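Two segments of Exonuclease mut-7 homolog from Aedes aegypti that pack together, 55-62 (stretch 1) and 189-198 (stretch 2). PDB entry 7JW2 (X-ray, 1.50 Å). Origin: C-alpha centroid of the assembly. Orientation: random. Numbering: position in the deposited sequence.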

# COMPACT_ATOMS: atom_id res chain seq x y z
N LEU A 55 2.57 -9.44 -11.96
CA LEU A 55 3.19 -8.15 -12.26
C LEU A 55 4.68 -8.26 -12.03
O LEU A 55 5.12 -8.55 -10.91
CB LEU A 55 2.59 -7.05 -11.38
CG LEU A 55 1.07 -7.00 -11.36
CD1 LEU A 55 0.52 -6.00 -10.36
CD2 LEU A 55 0.51 -6.73 -12.75
N ALA A 56 5.47 -8.00 -13.08
CA ALA A 56 6.91 -8.18 -13.04
C ALA A 56 7.65 -6.87 -13.23
O ALA A 56 7.31 -6.08 -14.11
CB ALA A 56 7.36 -9.17 -14.13
N THR A 57 8.69 -6.67 -12.44
CA THR A 57 9.71 -5.65 -12.68
C THR A 57 11.02 -6.37 -12.99
O THR A 57 11.11 -7.59 -12.93
CB THR A 57 9.90 -4.75 -11.45
OG1 THR A 57 10.68 -5.45 -10.48
CG2 THR A 57 8.57 -4.39 -10.83
N TRP A 58 12.06 -5.59 -13.32
CA TRP A 58 13.34 -6.24 -13.58
C TRP A 58 13.89 -6.94 -12.35
O TRP A 58 14.77 -7.80 -12.48
CB TRP A 58 14.36 -5.21 -14.07
CG TRP A 58 14.21 -4.87 -15.51
CD1 TRP A 58 13.87 -3.66 -16.02
CD2 TRP A 58 14.39 -5.75 -16.62
NE1 TRP A 58 13.84 -3.72 -17.39
CE2 TRP A 58 14.14 -5.00 -17.79
CE3 TRP A 58 14.74 -7.10 -16.75
CZ2 TRP A 58 14.23 -5.54 -19.06
CZ3 TRP A 58 14.84 -7.64 -18.01
CH2 TRP A 58 14.58 -6.86 -19.15
N ASP A 59 13.39 -6.62 -11.15
CA ASP A 59 13.96 -7.12 -9.91
C ASP A 59 13.05 -8.06 -9.13
O ASP A 59 13.55 -8.77 -8.26
CB ASP A 59 14.34 -5.95 -8.99
CG ASP A 59 15.40 -5.06 -9.59
OD1 ASP A 59 16.41 -5.61 -10.06
OD2 ASP A 59 15.21 -3.83 -9.60
N ASP A 60 11.75 -8.06 -9.40
CA ASP A 60 10.79 -8.81 -8.60
C ASP A 60 9.62 -9.22 -9.47
O ASP A 60 9.23 -8.49 -10.39
CB ASP A 60 10.26 -8.00 -7.39
CG ASP A 60 11.34 -7.67 -6.37
OD1 ASP A 60 11.98 -6.60 -6.50
OD2 ASP A 60 11.52 -8.47 -5.43
N VAL A 61 9.00 -10.35 -9.14
CA VAL A 61 7.74 -10.74 -9.74
C VAL A 61 6.72 -10.94 -8.62
O VAL A 61 7.01 -11.64 -7.64
CB VAL A 61 7.86 -12.01 -10.59
CG1 VAL A 61 6.52 -12.31 -11.24
CG2 VAL A 61 8.93 -11.82 -11.66
N TYR A 62 5.56 -10.32 -8.77
CA TYR A 62 4.45 -10.46 -7.83
C TYR A 62 3.32 -11.24 -8.48
O TYR A 62 2.95 -10.98 -9.62
CB TYR A 62 3.95 -9.08 -7.40
CG TYR A 62 5.01 -8.23 -6.75
CD1 TYR A 62 5.78 -7.34 -7.49
CD2 TYR A 62 5.24 -8.30 -5.38
CE1 TYR A 62 6.74 -6.55 -6.89
CE2 TYR A 62 6.20 -7.52 -4.78
CZ TYR A 62 6.95 -6.65 -5.54
OH TYR A 62 7.91 -5.87 -4.95
N ALA A 189 5.01 -13.41 -17.11
CA ALA A 189 5.12 -11.96 -17.04
C ALA A 189 6.56 -11.49 -17.26
O ALA A 189 6.80 -10.57 -18.06
CB ALA A 189 4.58 -11.46 -15.69
N PHE A 190 7.53 -12.11 -16.58
CA PHE A 190 8.91 -11.60 -16.64
C PHE A 190 9.49 -11.65 -18.06
O PHE A 190 10.25 -10.76 -18.45
CB PHE A 190 9.82 -12.37 -15.68
CG PHE A 190 11.20 -11.77 -15.53
CD1 PHE A 190 12.25 -12.23 -16.31
CD2 PHE A 190 11.43 -10.76 -14.61
CE1 PHE A 190 13.52 -11.68 -16.17
CE2 PHE A 190 12.70 -10.21 -14.46
CZ PHE A 190 13.75 -10.67 -15.25
N CYS A 191 9.15 -12.68 -18.84
CA CYS A 191 9.77 -12.81 -20.15
C CYS A 191 9.39 -11.66 -21.08
O CYS A 191 10.09 -11.40 -22.07
CB CYS A 191 9.43 -14.17 -20.78
SG CYS A 191 7.75 -14.34 -21.46
N LEU A 192 8.28 -10.97 -20.78
CA LEU A 192 7.91 -9.81 -21.59
C LEU A 192 8.94 -8.71 -21.47
O LEU A 192 9.25 -8.02 -22.46
CB LEU A 192 6.52 -9.31 -21.18
CG LEU A 192 5.42 -10.37 -21.18
CD1 LEU A 192 4.12 -9.73 -20.69
CD2 LEU A 192 5.25 -10.99 -22.56
N LEU A 193 9.52 -8.54 -20.27
CA LEU A 193 10.59 -7.56 -20.10
C LEU A 193 11.81 -7.94 -20.93
O LEU A 193 12.41 -7.08 -21.60
CB LEU A 193 11.00 -7.43 -18.64
CG LEU A 193 9.93 -6.95 -17.65
CD1 LEU A 193 10.31 -7.36 -16.25
CD2 LEU A 193 9.79 -5.42 -17.72
N GLU A 194 12.18 -9.22 -20.90
CA GLU A 194 13.32 -9.69 -21.68
C GLU A 194 13.08 -9.55 -23.18
O GLU A 194 14.00 -9.21 -23.93
CB GLU A 194 13.62 -11.15 -21.33
CG GLU A 194 13.86 -11.39 -19.85
CD GLU A 194 13.91 -12.87 -19.51
OE1 GLU A 194 12.87 -13.55 -19.67
OE2 GLU A 194 14.98 -13.35 -19.07
N ILE A 195 11.85 -9.81 -23.63
CA ILE A 195 11.51 -9.62 -25.05
C ILE A 195 11.66 -8.16 -25.45
O ILE A 195 12.29 -7.84 -26.46
CB ILE A 195 10.09 -10.14 -25.33
CG1 ILE A 195 10.07 -11.67 -25.35
CG2 ILE A 195 9.57 -9.59 -26.63
CD1 ILE A 195 8.67 -12.23 -25.29
N TYR A 196 11.07 -7.24 -24.67
CA TYR A 196 11.17 -5.83 -25.02
C TYR A 196 12.62 -5.39 -25.10
O TYR A 196 13.01 -4.66 -26.03
CB TYR A 196 10.40 -4.96 -24.00
CG TYR A 196 10.36 -3.52 -24.44
CD1 TYR A 196 9.50 -3.12 -25.46
CD2 TYR A 196 11.21 -2.58 -23.90
CE1 TYR A 196 9.48 -1.81 -25.92
CE2 TYR A 196 11.19 -1.26 -24.35
CZ TYR A 196 10.31 -0.89 -25.36
OH TYR A 196 10.27 0.40 -25.83
N ASP A 197 13.44 -5.83 -24.15
CA ASP A 197 14.85 -5.45 -24.13
C ASP A 197 15.56 -5.94 -25.39
O ASP A 197 16.37 -5.21 -25.98
CB ASP A 197 15.50 -6.00 -22.87
CG ASP A 197 16.97 -5.69 -22.78
OD1 ASP A 197 17.31 -4.56 -22.37
OD2 ASP A 197 17.78 -6.58 -23.10
N ALA A 198 15.26 -7.16 -25.83
CA ALA A 198 15.91 -7.69 -27.03
C ALA A 198 15.51 -6.91 -28.28
O ALA A 198 16.36 -6.64 -29.15
CB ALA A 198 15.58 -9.17 -27.19

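A β-hairpin can pack against a helix without a hydrogen bond between the two segments, and this pair is a compact example. In stretch 1 the strands are paired through L55 and Y62, whose backbones bond reciprocally (L55 N to Y62 O and Y62 N to L55 O, both 2.8 Å). The turn between them is tightened by the T57 side chain, whose OG1 accepts from D59 N and D60 N, each at 3.0 Å. Stretch 2 is helical throughout, and the two backbones come close where A56 faces F190, with CA atoms 5.4 Å apart.

Alanines meet at that approach: A56 CB lies 3.9 Å from A189 CB and 3.8 Å from F190 CA. The side chains that meet around this point are apolar, though the backbone oxygens of A56 and T57 also lie against them. V61 CG2 reaches F190 CD2 at 4.0 Å, and A56 CB meets L193 CD1 at 4.1 Å.

W58 has the largest area covered by the other stretch, 113 Å². Its CA-to-CB bond points away from the helix, yet its indole returns to cover L193, whose CB sits over one ring face in a CH-π contact, 3.7 Å from the centroid of the six-membered ring. The same indole turns an edge toward the F190 face, planes perpendicular, an offset edge-to-face arrangement, with centroids 5.9 Å apart, in which the slightly positive ring edge is turned toward the face of its neighbour.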